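PDB 4P56: putative extracellular solute-binding protein from Bordetella bronchiseptica, which binds mandelate and probably delivers it, as the periplasmic receptor of a TRAP transporter, to the membrane-embedded permease. Local coordinates for residues A74-A79 / D86-S91; A79-L84 / K136-L141; D112-R117 / A273-D278; K168-G173 / D205-P210; E194-L199 / F217-I222. All blocks are in the same frame, centred on the assembly; numbering follows the deposited sequence.

Contact 1 of 5, residues A74-A79 / D86-S91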
# COMPACT_ATOMS: atom_id res chain seq x y z
N ALA A 74 2.52 -13.16 -0.27
CA ALA A 74 3.14 -12.95 -1.56
C ALA A 74 2.62 -13.93 -2.61
O ALA A 74 2.52 -13.59 -3.79
CB ALA A 74 4.64 -13.06 -1.44
N GLY A 75 2.23 -15.14 -2.18
CA GLY A 75 1.70 -16.17 -3.06
C GLY A 75 0.37 -15.84 -3.70
O GLY A 75 -0.10 -16.53 -4.61
N HIS A 76 -0.26 -14.77 -3.24
CA HIS A 76 -1.58 -14.43 -3.74
C HIS A 76 -1.59 -14.00 -5.22
O HIS A 76 -2.60 -14.17 -5.89
CB HIS A 76 -2.25 -13.37 -2.84
CG HIS A 76 -3.01 -13.97 -1.68
ND1 HIS A 76 -2.38 -14.54 -0.60
CD2 HIS A 76 -4.34 -14.10 -1.46
CE1 HIS A 76 -3.30 -14.98 0.26
NE2 HIS A 76 -4.50 -14.74 -0.25
N PHE A 77 -0.49 -13.48 -5.75
CA PHE A 77 -0.50 -13.10 -7.16
C PHE A 77 -0.63 -14.37 -8.02
O PHE A 77 -1.49 -14.47 -8.90
CB PHE A 77 0.79 -12.34 -7.52
CG PHE A 77 0.76 -11.77 -8.91
CD1 PHE A 77 0.95 -12.57 -10.00
CD2 PHE A 77 0.51 -10.43 -9.12
CE1 PHE A 77 0.88 -12.07 -11.29
CE2 PHE A 77 0.46 -9.90 -10.43
CZ PHE A 77 0.64 -10.72 -11.50
N ASP A 78 0.25 -15.33 -7.76
CA ASP A 78 0.19 -16.60 -8.48
C ASP A 78 -1.13 -17.37 -8.24
O ASP A 78 -1.60 -18.07 -9.14
CB ASP A 78 1.39 -17.49 -8.12
CG ASP A 78 2.70 -16.99 -8.74
OD1 ASP A 78 2.63 -16.31 -9.78
OD2 ASP A 78 3.77 -17.25 -8.17
N ALA A 79 -1.70 -17.26 -7.04
CA ALA A 79 -2.99 -17.92 -6.77
C ALA A 79 -4.00 -17.45 -7.79
O ALA A 79 -4.77 -18.26 -8.34
CB ALA A 79 -3.46 -17.65 -5.38
N ASP A 86 -10.24 -16.29 -7.78
CA ASP A 86 -10.57 -15.41 -8.89
C ASP A 86 -10.04 -13.98 -8.69
O ASP A 86 -9.63 -13.35 -9.67
CB ASP A 86 -12.09 -15.34 -9.09
CG ASP A 86 -12.68 -16.65 -9.60
OD1 ASP A 86 -12.11 -17.22 -10.56
OD2 ASP A 86 -13.70 -17.10 -9.03
N VAL A 87 -10.07 -13.49 -7.46
CA VAL A 87 -9.76 -12.10 -7.15
C VAL A 87 -8.92 -12.00 -5.88
O VAL A 87 -9.12 -12.74 -4.93
CB VAL A 87 -11.06 -11.28 -6.95
CG1 VAL A 87 -10.77 -9.85 -6.52
CG2 VAL A 87 -11.92 -11.35 -8.24
N THR A 88 -7.96 -11.09 -5.88
CA THR A 88 -7.29 -10.77 -4.64
C THR A 88 -6.68 -9.38 -4.69
O THR A 88 -6.81 -8.69 -5.69
CB THR A 88 -6.19 -11.78 -4.31
OG1 THR A 88 -5.87 -11.66 -2.93
CG2 THR A 88 -4.95 -11.51 -5.13
N PHE A 89 -6.01 -9.01 -3.60
CA PHE A 89 -5.15 -7.82 -3.58
C PHE A 89 -3.73 -8.23 -3.25
O PHE A 89 -3.50 -9.20 -2.50
CB PHE A 89 -5.65 -6.80 -2.57
CG PHE A 89 -5.74 -7.33 -1.17
CD1 PHE A 89 -6.81 -8.10 -0.77
CD2 PHE A 89 -4.74 -7.05 -0.26
CE1 PHE A 89 -6.90 -8.61 0.53
CE2 PHE A 89 -4.82 -7.56 1.05
CZ PHE A 89 -5.89 -8.32 1.44
N VAL A 90 -2.76 -7.52 -3.81
CA VAL A 90 -1.36 -7.86 -3.59
C VAL A 90 -0.61 -6.59 -3.28
O VAL A 90 -0.94 -5.54 -3.83
CB VAL A 90 -0.72 -8.53 -4.84
CG1 VAL A 90 -1.34 -9.89 -5.10
CG2 VAL A 90 -0.83 -7.64 -6.06
N SER A 91 0.40 -6.68 -2.42
CA SER A 91 1.21 -5.52 -2.14
C SER A 91 2.41 -5.48 -3.09
O SER A 91 3.14 -6.43 -3.20
CB SER A 91 1.75 -5.51 -0.71
OG SER A 91 2.72 -4.47 -0.60
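His76 and Thr88 meet through polar side chains that cross at about a right angle, though by a carbon-to-oxygen contact and not a hydrogen bond: CD2 of His76 lies 3.2 Å from OG1 of Thr88, which approaches the imidazole obliquely. Both groups have their stronger polar partners just beyond the two segments, and Ser32 serves both, its OG bonding to NE2 of His76 and its carbonyl to OG1 of Thr88. With ND1 tied to the carbonyl of Asn72, the imidazole is held at both nitrogens and its rotation is fixed. Threonine suits its place because OG1, set beside the carbonyl carbon by a chi1 of -162°, turns to Ser32 while the methyl stays for the helix: CG2 is 3.6 Å from O of His76 and 4.0 Å from its CB.

The remainder is apolar. Val90 sets CG1 against the first helical turn, 3.7 Å from N of Phe77 and 4.0 Å from its CB, and CG2 lies at the edge of the Phe77 ring. A beta-branched residue thus meets both backbone and ring with its two methyls.

Thr88 and Val90 share one face of strand 87-91, an outer strand of the antiparallel sheet completed by 237-242 and 139-145. Helix 76-81 packs on that face, while Phe89, pointing the other way, meets Trp34 and helix 40-56.

Contact 2 of 5, residues A79-L84 / K136-L141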
# COMPACT_ATOMS: atom_id res chain seq x y z
N ALA A 79 -1.70 -17.26 -7.04
CA ALA A 79 -2.99 -17.92 -6.77
C ALA A 79 -4.00 -17.45 -7.79
O ALA A 79 -4.77 -18.26 -8.34
CB ALA A 79 -3.46 -17.65 -5.38
N VAL A 80 -3.99 -16.16 -8.09
CA VAL A 80 -4.91 -15.63 -9.10
C VAL A 80 -4.53 -16.09 -10.52
O VAL A 80 -5.38 -16.59 -11.27
CB VAL A 80 -5.06 -14.07 -8.99
CG1 VAL A 80 -5.78 -13.50 -10.20
CG2 VAL A 80 -5.81 -13.74 -7.73
N ARG A 81 -3.24 -15.95 -10.85
CA ARG A 81 -2.77 -16.29 -12.17
C ARG A 81 -3.05 -17.76 -12.47
O ARG A 81 -3.45 -18.10 -13.57
CB ARG A 81 -1.27 -15.99 -12.29
CG ARG A 81 -0.73 -16.10 -13.72
CD ARG A 81 0.76 -15.70 -13.72
NE ARG A 81 1.46 -16.41 -12.66
CZ ARG A 81 1.65 -17.73 -12.64
NH1 ARG A 81 1.21 -18.49 -13.64
NH2 ARG A 81 2.29 -18.31 -11.64
N ASP A 82 -2.88 -18.61 -11.46
CA ASP A 82 -3.04 -20.05 -11.63
C ASP A 82 -4.49 -20.50 -11.53
O ASP A 82 -4.81 -21.66 -11.72
CB ASP A 82 -2.22 -20.79 -10.57
CG ASP A 82 -0.71 -20.54 -10.70
OD1 ASP A 82 -0.27 -20.05 -11.75
OD2 ASP A 82 0.02 -20.83 -9.73
N GLY A 83 -5.39 -19.59 -11.19
CA GLY A 83 -6.81 -19.93 -11.16
C GLY A 83 -7.30 -20.59 -9.87
O GLY A 83 -8.40 -21.14 -9.81
N LEU A 84 -6.47 -20.54 -8.83
CA LEU A 84 -6.83 -21.06 -7.51
C LEU A 84 -7.92 -20.22 -6.86
O LEU A 84 -8.82 -20.74 -6.17
CB LEU A 84 -5.59 -21.11 -6.60
CG LEU A 84 -5.79 -21.59 -5.16
CD1 LEU A 84 -6.35 -23.04 -5.12
CD2 LEU A 84 -4.47 -21.47 -4.45
N LYS A 136 1.79 -8.92 -15.53
CA LYS A 136 1.62 -9.92 -16.58
C LYS A 136 0.85 -11.12 -16.04
O LYS A 136 1.15 -11.61 -14.95
CB LYS A 136 2.98 -10.39 -17.09
CG LYS A 136 2.91 -11.41 -18.21
CD LYS A 136 4.30 -11.87 -18.64
CE LYS A 136 4.23 -12.66 -19.95
NZ LYS A 136 5.57 -13.16 -20.32
N GLY A 137 -0.11 -11.60 -16.82
CA GLY A 137 -0.74 -12.89 -16.56
C GLY A 137 -2.04 -12.81 -15.77
O GLY A 137 -2.72 -13.82 -15.62
N VAL A 138 -2.39 -11.63 -15.27
CA VAL A 138 -3.69 -11.41 -14.61
C VAL A 138 -4.28 -10.10 -15.17
O VAL A 138 -3.60 -9.32 -15.86
CB VAL A 138 -3.57 -11.27 -13.08
CG1 VAL A 138 -2.92 -12.54 -12.46
CG2 VAL A 138 -2.77 -10.03 -12.70
N ARG A 139 -5.56 -9.86 -14.92
CA ARG A 139 -6.13 -8.57 -15.28
C ARG A 139 -6.00 -7.63 -14.12
O ARG A 139 -6.40 -7.96 -13.01
CB ARG A 139 -7.59 -8.65 -15.72
CG ARG A 139 -8.22 -7.27 -15.88
CD ARG A 139 -9.68 -7.33 -16.30
NE ARG A 139 -9.77 -7.54 -17.74
CZ ARG A 139 -9.83 -6.58 -18.66
NH1 ARG A 139 -9.86 -5.30 -18.31
NH2 ARG A 139 -9.89 -6.91 -19.94
N LEU A 140 -5.39 -6.47 -14.36
CA LEU A 140 -5.26 -5.45 -13.33
C LEU A 140 -6.54 -4.62 -13.31
O LEU A 140 -6.86 -3.95 -14.28
CB LEU A 140 -4.06 -4.55 -13.63
CG LEU A 140 -3.81 -3.38 -12.68
CD1 LEU A 140 -3.55 -3.83 -11.25
CD2 LEU A 140 -2.66 -2.50 -13.18
N LEU A 141 -7.25 -4.65 -12.20
CA LEU A 141 -8.49 -3.87 -12.09
C LEU A 141 -8.19 -2.45 -11.55
O LEU A 141 -8.77 -1.48 -12.01
CB LEU A 141 -9.49 -4.58 -11.19
CG LEU A 141 -10.09 -5.87 -11.74
CD1 LEU A 141 -10.98 -6.52 -10.68
CD2 LEU A 141 -10.91 -5.64 -13.06
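Arg81 lies alongside the turn that leads into strand 139-145, and its aliphatic stem does most of the touching. CB rests 3.8 Å from CG1 of Val138. CG comes next, 3.6 Å from the carbonyl oxygen of Gly137, and CD passes the carbonyl of Lys136 at a looser 4.3 Å, measured to its O. Gly137 suits this spot twice over: its phi is positive, and it offers only hydrogen to the passing CD. A bend at chi3 (49°) then folds the chain back toward its own helix. There NE is hydrogen-bonded to a residue just outside the segment, NH1 forms a salt bridge of 2.9 Å with OD1 of Asp82, and NH2 forms another with Asp78.

Val80, on the buried side, meets Val138 at about a right angle, CG1 to CG1 at 3.8 Å. The same methyl of Val138 therefore touches two successive helix residues. Just beyond, the helix ends in a Schellman motif at Gly83, with Gly83 N bonded to Val80 O and Leu84 N to Ala79 O.

The contact is thus chemically divided. Van der Waals packing of valines and methylenes joins the two segments, whereas the guanidinium pairs with aspartates on its own side of the contact.

Contact 3 of 5, residues D112-R117 / A273-D278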
# COMPACT_ATOMS: atom_id res chain seq x y z
N ASP A 112 -0.51 13.50 1.47
CA ASP A 112 -1.13 13.69 2.78
C ASP A 112 -2.08 12.56 3.19
O ASP A 112 -2.22 12.26 4.38
CB ASP A 112 -1.97 14.97 2.79
CG ASP A 112 -1.14 16.23 2.62
OD1 ASP A 112 0.11 16.17 2.77
OD2 ASP A 112 -1.77 17.28 2.34
N THR A 113 -2.77 11.99 2.21
CA THR A 113 -3.82 11.03 2.53
C THR A 113 -3.75 9.83 1.61
O THR A 113 -3.16 9.91 0.54
CB THR A 113 -5.25 11.65 2.47
OG1 THR A 113 -5.64 11.90 1.10
CG2 THR A 113 -5.34 12.95 3.31
N ALA A 114 -4.34 8.71 2.04
CA ALA A 114 -4.47 7.56 1.18
C ALA A 114 -5.38 7.87 -0.01
O ALA A 114 -5.18 7.33 -1.09
CB ALA A 114 -5.04 6.39 1.95
N THR A 115 -6.40 8.70 0.19
CA THR A 115 -7.33 9.01 -0.89
C THR A 115 -6.65 9.72 -2.04
O THR A 115 -6.74 9.28 -3.21
CB THR A 115 -8.55 9.80 -0.39
OG1 THR A 115 -9.31 8.97 0.49
CG2 THR A 115 -9.47 10.22 -1.58
N SER A 116 -5.98 10.82 -1.76
CA SER A 116 -5.30 11.56 -2.82
C SER A 116 -4.22 10.71 -3.53
O SER A 116 -4.17 10.65 -4.78
CB SER A 116 -4.71 12.86 -2.25
OG SER A 116 -3.68 12.53 -1.33
N ARG A 117 -3.40 10.01 -2.75
CA ARG A 117 -2.33 9.15 -3.32
C ARG A 117 -2.87 7.99 -4.16
O ARG A 117 -2.29 7.65 -5.20
CB ARG A 117 -1.46 8.59 -2.21
CG ARG A 117 -0.12 8.08 -2.68
CD ARG A 117 0.63 7.37 -1.54
NE ARG A 117 0.96 8.23 -0.41
CZ ARG A 117 2.09 8.94 -0.34
NH1 ARG A 117 2.96 8.95 -1.35
NH2 ARG A 117 2.34 9.66 0.73
N ALA A 273 -11.26 4.25 2.85
CA ALA A 273 -11.25 3.29 3.95
C ALA A 273 -9.98 3.45 4.78
O ALA A 273 -10.06 3.51 5.99
CB ALA A 273 -11.36 1.87 3.42
N TRP A 274 -8.82 3.47 4.12
CA TRP A 274 -7.55 3.65 4.80
C TRP A 274 -7.51 4.91 5.62
O TRP A 274 -7.03 4.89 6.75
CB TRP A 274 -6.40 3.75 3.81
CG TRP A 274 -5.94 2.49 3.19
CD1 TRP A 274 -6.15 2.10 1.89
CD2 TRP A 274 -5.15 1.47 3.79
NE1 TRP A 274 -5.55 0.88 1.66
CE2 TRP A 274 -4.92 0.47 2.81
CE3 TRP A 274 -4.63 1.28 5.08
CZ2 TRP A 274 -4.20 -0.68 3.06
CZ3 TRP A 274 -3.92 0.13 5.33
CH2 TRP A 274 -3.70 -0.84 4.33
N ASP A 275 -7.94 6.02 5.01
CA ASP A 275 -7.96 7.33 5.68
C ASP A 275 -8.88 7.36 6.90
O ASP A 275 -8.58 8.01 7.92
CB ASP A 275 -8.40 8.45 4.72
CG ASP A 275 -7.29 8.86 3.75
OD1 ASP A 275 -6.11 8.74 4.14
OD2 ASP A 275 -7.60 9.34 2.62
N THR A 276 -10.00 6.66 6.81
CA THR A 276 -10.94 6.62 7.92
C THR A 276 -10.31 5.85 9.08
O THR A 276 -10.36 6.27 10.23
CB THR A 276 -12.29 6.02 7.47
OG1 THR A 276 -12.86 6.85 6.43
CG2 THR A 276 -13.26 5.91 8.62
N HIS A 277 -9.66 4.75 8.76
CA HIS A 277 -9.01 3.99 9.83
C HIS A 277 -7.81 4.69 10.42
O HIS A 277 -7.61 4.63 11.63
CB HIS A 277 -8.64 2.60 9.34
CG HIS A 277 -9.81 1.69 9.30
ND1 HIS A 277 -9.90 0.55 10.06
CD2 HIS A 277 -10.98 1.78 8.61
CE1 HIS A 277 -11.05 -0.04 9.83
NE2 HIS A 277 -11.73 0.69 8.96
N ASP A 278 -7.02 5.34 9.57
CA ASP A 278 -5.92 6.17 10.05
C ASP A 278 -6.42 7.23 11.05
O ASP A 278 -5.80 7.46 12.09
CB ASP A 278 -5.23 6.85 8.86
CG ASP A 278 -4.15 5.99 8.22
OD1 ASP A 278 -3.96 4.81 8.60
OD2 ASP A 278 -3.48 6.54 7.31
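Asp275 grips the start of helix 114-129 with both carboxylate oxygens. OD1 accepts from N of Ala114 at 2.7 Å, on its syn side, while OD2 takes two bonds from one face of the carboxylate plane: N of Thr115, from well above the plane, and OG1 of Thr115 on the anti side, each at 2.8 Å. The N-H groups of a first helical turn lack acceptors within the helix, so an aspartate suits this place, and the helix end would be expected to stabilise its negative charge. The buried flank is also close-packed: CB of Ala114 sits 3.5 Å from CB of Trp274, and alanine's single methyl suits so close an approach of the two helices.

At the partly exposed rim, Thr113 touches the carboxylate by CB and gives it no hydrogen bond; its OG1 is the N-cap, accepting from N of Ser116 at 3.1 Å.

Helix 325-340 covers the other flank of helix 114-129, and helix 263-285 packs on helices 40-56 and 211-216, with the Trp274 indole reaching the mandelate.

Contact 4 of 5, residues K168-G173 / D205-P210. With RMN ((R)-mandelic acid), chain D.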
# COMPACT_ATOMS: atom_id res chain seq x y z
N LYS A 168 16.36 -2.63 13.82
CA LYS A 168 15.79 -3.68 13.01
C LYS A 168 14.32 -3.36 12.82
O LYS A 168 13.51 -3.40 13.77
CB LYS A 168 16.00 -5.04 13.67
CG LYS A 168 17.45 -5.38 13.90
CD LYS A 168 17.63 -6.78 14.49
CE LYS A 168 19.09 -7.08 14.82
NZ LYS A 168 19.60 -6.16 15.87
N ILE A 169 13.98 -2.98 11.60
CA ILE A 169 12.65 -2.46 11.30
C ILE A 169 11.89 -3.36 10.34
O ILE A 169 12.33 -3.59 9.20
CB ILE A 169 12.75 -1.07 10.63
CG1 ILE A 169 13.46 -0.07 11.54
CG2 ILE A 169 11.35 -0.56 10.33
CD1 ILE A 169 12.75 0.17 12.89
N ARG A 170 10.76 -3.87 10.80
CA ARG A 170 9.88 -4.63 9.92
C ARG A 170 9.35 -3.71 8.84
O ARG A 170 8.66 -2.73 9.12
CB ARG A 170 8.71 -5.19 10.74
CG ARG A 170 7.96 -6.36 10.12
CD ARG A 170 7.26 -6.11 8.77
NE ARG A 170 6.59 -4.83 8.65
CZ ARG A 170 5.73 -4.50 7.68
NH1 ARG A 170 5.35 -5.37 6.75
NH2 ARG A 170 5.23 -3.27 7.65
N VAL A 171 9.66 -4.02 7.59
CA VAL A 171 9.09 -3.32 6.46
C VAL A 171 8.41 -4.28 5.49
O VAL A 171 8.73 -5.46 5.45
CB VAL A 171 10.19 -2.54 5.70
CG1 VAL A 171 10.84 -1.51 6.62
CG2 VAL A 171 11.26 -3.50 5.20
N GLY A 172 7.45 -3.80 4.70
CA GLY A 172 6.83 -4.65 3.71
C GLY A 172 7.81 -5.11 2.65
O GLY A 172 7.80 -6.26 2.19
N GLY A 173 8.70 -4.20 2.27
CA GLY A 173 9.59 -4.38 1.14
C GLY A 173 9.57 -3.07 0.36
O GLY A 173 9.17 -2.04 0.90
N ASP A 205 12.96 -4.09 16.28
CA ASP A 205 12.96 -2.92 17.16
C ASP A 205 11.82 -1.98 16.83
O ASP A 205 11.55 -1.03 17.58
CB ASP A 205 14.25 -2.11 16.95
CG ASP A 205 15.47 -2.87 17.37
OD1 ASP A 205 15.52 -3.30 18.54
OD2 ASP A 205 16.36 -3.04 16.52
N GLY A 206 11.20 -2.21 15.68
CA GLY A 206 10.26 -1.25 15.17
C GLY A 206 9.65 -1.70 13.86
O GLY A 206 9.88 -2.82 13.39
N VAL A 207 8.80 -0.83 13.32
CA VAL A 207 8.01 -1.16 12.14
C VAL A 207 7.65 0.09 11.40
O VAL A 207 7.40 1.13 12.01
CB VAL A 207 6.73 -1.98 12.50
CG1 VAL A 207 5.85 -1.24 13.48
CG2 VAL A 207 5.93 -2.28 11.24
N PHE A 208 7.67 -0.00 10.08
CA PHE A 208 7.19 1.08 9.22
C PHE A 208 5.77 0.65 8.86
O PHE A 208 5.56 -0.39 8.23
CB PHE A 208 8.05 1.24 7.93
CG PHE A 208 9.35 2.00 8.12
CD1 PHE A 208 9.76 2.45 9.35
CD2 PHE A 208 10.19 2.27 7.01
CE1 PHE A 208 10.94 3.15 9.50
CE2 PHE A 208 11.35 2.97 7.15
CZ PHE A 208 11.73 3.41 8.41
N PHE A 209 4.78 1.42 9.33
CA PHE A 209 3.37 1.17 9.03
C PHE A 209 2.65 2.52 8.94
O PHE A 209 3.14 3.52 9.47
CB PHE A 209 2.73 0.42 10.20
CG PHE A 209 2.53 -1.06 9.99
CD1 PHE A 209 2.41 -1.61 8.72
CD2 PHE A 209 2.37 -1.88 11.08
CE1 PHE A 209 2.18 -2.96 8.56
CE2 PHE A 209 2.15 -3.25 10.92
CZ PHE A 209 2.05 -3.78 9.65
N PRO A 210 1.47 2.54 8.28
CA PRO A 210 0.60 3.70 8.42
C PRO A 210 -0.09 3.65 9.79
O PRO A 210 0.02 2.65 10.49
CB PRO A 210 -0.41 3.52 7.30
CG PRO A 210 -0.57 2.02 7.23
CD PRO A 210 0.81 1.45 7.54
C1 RMN D . 0.84 -3.13 4.43
C2 RMN D . -0.08 -4.14 4.18
C3 RMN D . -1.28 -4.19 4.86
C4 RMN D . -1.56 -3.25 5.84
C5 RMN D . -0.64 -2.24 6.10
C6 RMN D . 0.55 -2.19 5.39
C7 RMN D . 2.15 -3.09 3.69
C10 RMN D . 3.24 -3.53 4.63
O8 RMN D . 2.50 -1.82 3.28
O11 RMN D . 3.86 -2.70 5.37
O12 RMN D . 3.50 -4.76 4.72
O HOH W 1 17.71 -5.12 17.79
O HOH W 2 6.67 -1.11 5.52
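Arg170 leaves its strand with CG anti to the backbone N (chi1 -161°), then bends at chi2 (-62°) and chi3 (-40°), curling over Val207 to bring the guanidinium beside Phe209 and the mandelate. NE passes 3.7 Å from CG2 of Val207, and it has no polar partner in the model. NH1 donates to O12 of the mandelate at 2.8 Å and NH2 to O11 at 2.7 Å, so the carboxylate meets the guanidinium at its edge, in plane, through two nearly straight bonds. NH2 also makes a weak bond to O of Phe208, and NH1 another to the carbonyl O of Lys190. CZ of Phe209 lies over one guanidinium face, and the cation-pi contact is off-centre, CZ of Arg170 lying 4.6 Å from the Phe209 ring centroid.

The strands run parallel. Arg170 N bonds to Gly206 O, and Phe208 N to Arg170 O. On the opposite sheet face CG2 of Ile169 sits over the Phe208 ring, 4.0 Å from its centroid; Gly206, lacking a side chain, accommodates Ile169 CD1. At the far end OD2 of Asp205 takes N of Lys168 at 2.7 Å.

A fixed arginine paired with a ligand carboxylate is characteristic of TRAP solute-binding proteins. Here a water on Gly172 N and Phe208 O also bonds O11, and Tyr94 OH and Asp236 OD2 hydrogen-bond the mandelate too, consistent with selection for a carboxylate anion.

Contact 5 of 5, residues E194-L199 / F217-I222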
# COMPACT_ATOMS: atom_id res chain seq x y z
N GLU A 194 3.14 -10.54 9.86
CA GLU A 194 4.23 -11.02 10.70
C GLU A 194 4.68 -9.99 11.75
O GLU A 194 5.53 -10.30 12.59
CB GLU A 194 5.43 -11.47 9.86
CG GLU A 194 5.15 -12.67 8.98
CD GLU A 194 6.41 -13.33 8.44
OE1 GLU A 194 7.42 -13.42 9.17
OE2 GLU A 194 6.37 -13.77 7.27
N SER A 195 4.12 -8.78 11.70
CA SER A 195 4.65 -7.68 12.50
C SER A 195 4.47 -7.93 14.02
O SER A 195 5.36 -7.65 14.82
CB SER A 195 4.01 -6.34 12.05
OG SER A 195 2.60 -6.31 12.29
N TYR A 196 3.34 -8.51 14.41
CA TYR A 196 3.09 -8.74 15.83
C TYR A 196 4.10 -9.74 16.39
O TYR A 196 4.72 -9.50 17.45
CB TYR A 196 1.65 -9.22 16.07
CG TYR A 196 1.42 -9.43 17.54
CD1 TYR A 196 1.00 -8.39 18.35
CD2 TYR A 196 1.71 -10.66 18.14
CE1 TYR A 196 0.83 -8.57 19.73
CE2 TYR A 196 1.55 -10.84 19.50
CZ TYR A 196 1.11 -9.79 20.29
OH TYR A 196 0.96 -9.97 21.64
N GLU A 197 4.29 -10.85 15.71
CA GLU A 197 5.25 -11.84 16.19
C GLU A 197 6.67 -11.25 16.31
O GLU A 197 7.39 -11.46 17.30
CB GLU A 197 5.26 -13.07 15.28
CG GLU A 197 6.33 -14.08 15.62
CD GLU A 197 6.01 -14.85 16.88
OE1 GLU A 197 4.99 -14.53 17.52
OE2 GLU A 197 6.78 -15.76 17.23
N LEU A 198 7.10 -10.53 15.28
CA LEU A 198 8.46 -10.03 15.25
C LEU A 198 8.69 -8.96 16.32
O LEU A 198 9.80 -8.83 16.85
CB LEU A 198 8.77 -9.43 13.88
CG LEU A 198 8.96 -10.43 12.74
CD1 LEU A 198 8.91 -9.69 11.42
CD2 LEU A 198 10.28 -11.19 12.88
N LEU A 199 7.66 -8.17 16.60
CA LEU A 199 7.78 -7.11 17.59
C LEU A 199 7.60 -7.65 19.00
O LEU A 199 8.35 -7.28 19.91
CB LEU A 199 6.75 -6.01 17.33
CG LEU A 199 7.11 -5.11 16.14
CD1 LEU A 199 5.92 -4.30 15.72
CD2 LEU A 199 8.29 -4.20 16.47
N PHE A 217 -3.17 -4.34 13.80
CA PHE A 217 -2.24 -5.44 14.03
C PHE A 217 -1.92 -5.63 15.53
O PHE A 217 -1.08 -6.45 15.91
CB PHE A 217 -0.99 -5.24 13.18
CG PHE A 217 -1.22 -5.48 11.71
CD1 PHE A 217 -1.10 -6.76 11.18
CD2 PHE A 217 -1.59 -4.46 10.87
CE1 PHE A 217 -1.32 -6.99 9.82
CE2 PHE A 217 -1.82 -4.68 9.51
CZ PHE A 217 -1.68 -5.95 8.99
N LYS A 218 -2.63 -4.88 16.37
CA LYS A 218 -2.58 -5.02 17.82
C LYS A 218 -1.20 -4.76 18.38
O LYS A 218 -0.71 -5.48 19.25
CB LYS A 218 -3.05 -6.42 18.25
CG LYS A 218 -4.50 -6.72 17.89
CD LYS A 218 -4.81 -8.20 18.10
CE LYS A 218 -5.78 -8.74 17.05
NZ LYS A 218 -7.21 -8.43 17.35
N LEU A 219 -0.56 -3.71 17.88
CA LEU A 219 0.80 -3.37 18.28
C LEU A 219 0.87 -2.29 19.36
O LEU A 219 1.95 -1.95 19.82
CB LEU A 219 1.58 -2.88 17.07
CG LEU A 219 1.59 -3.80 15.84
CD1 LEU A 219 2.40 -3.20 14.71
CD2 LEU A 219 2.14 -5.14 16.20
N ASP A 220 -0.27 -1.76 19.78
CA ASP A 220 -0.23 -0.55 20.61
C ASP A 220 0.05 -0.81 22.09
O ASP A 220 0.09 0.13 22.88
CB ASP A 220 -1.51 0.28 20.43
CG ASP A 220 -2.78 -0.53 20.57
OD1 ASP A 220 -2.85 -1.68 20.07
OD2 ASP A 220 -3.72 0.02 21.18
N SER A 221 0.24 -2.07 22.46
CA SER A 221 0.70 -2.38 23.81
C SER A 221 2.18 -2.73 23.83
O SER A 221 2.74 -3.01 24.89
CB SER A 221 -0.12 -3.51 24.42
OG SER A 221 -1.42 -3.05 24.77
N ILE A 222 2.81 -2.68 22.66
CA ILE A 222 4.25 -2.92 22.50
C ILE A 222 4.98 -1.64 22.07
O ILE A 222 6.01 -1.26 22.63
CB ILE A 222 4.50 -3.96 21.40
CG1 ILE A 222 3.93 -5.33 21.80
CG2 ILE A 222 5.98 -4.06 21.12
CD1 ILE A 222 3.86 -6.30 20.62
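The Tyr196 ring turns an edge to the backbone of Lys218, whose carbonyl O lies in the ring plane, 3.5 Å from both CD1 and CE1, where the slightly positive ring hydrogens suit an oxygen. Three further groups come to the ring obliquely: O of Phe217, CD2 of Leu219 and CD1 of Ile222, the last 3.9 Å from CE1. A chi1 of -179° swings the tyrosine ring out from its helix, beside the carbonyl carbon, and lays it across the loop. The Phe217 ring is also approached obliquely, by OG of Ser195, 3.9 Å from CD1; that hydroxyl is hydrogen-bonded to O of Ala192. Phe217 further meets the Phe209 ring, their planes about 25° apart, and touches the mandelate.

Helix 211-216 ends here in a Schellman motif with Lys218, at positive phi, as its C-prime residue. The chain thereby reverses and brings Leu219 and Ile222 back against helix 195-200, roughly a helical turn apart along it.

Leu219 meets three helix residues. Its CD1 is 3.8 Å from CD1 of Leu199, the two side chains crossing at about a right angle, and also touches Ser195, while its CD2 is 3.7 Å from CA of Tyr196. Leucine suits this buried position because its two methyls reach different helix residues, and Val207 and Phe209 of strand 206-210 also touch it. Ile222 lays CG2 4.3 Å from CB of Leu199.

Contacts 1 and 2 are neighbours, with centres 7 Å apart: both use helix 76-81 against one antiparallel sheet, and CG2 of Thr88 touches CG2 of Val80 at 3.5 Å. Contacts 4 and 5 form a second pair, centres 11 Å apart, where CE2 of Phe209 lies 3.4 Å from OG of Ser195. Contact 3 meets contact 4 where OD1 of Asp278 packs on CB of Pro210 at 4.0 Å. Three contacts supply pocket residues: Trp274 from contact 3, Arg170, Gly172 and Phe209 from contact 4, and Phe217 from contact 5. In contact 1 the Phe89 side chain is about 6 Å from the mandelate. Contact 2 is far from contact 4, nearest atoms about 17 Å apart, and supplies no pocket residue.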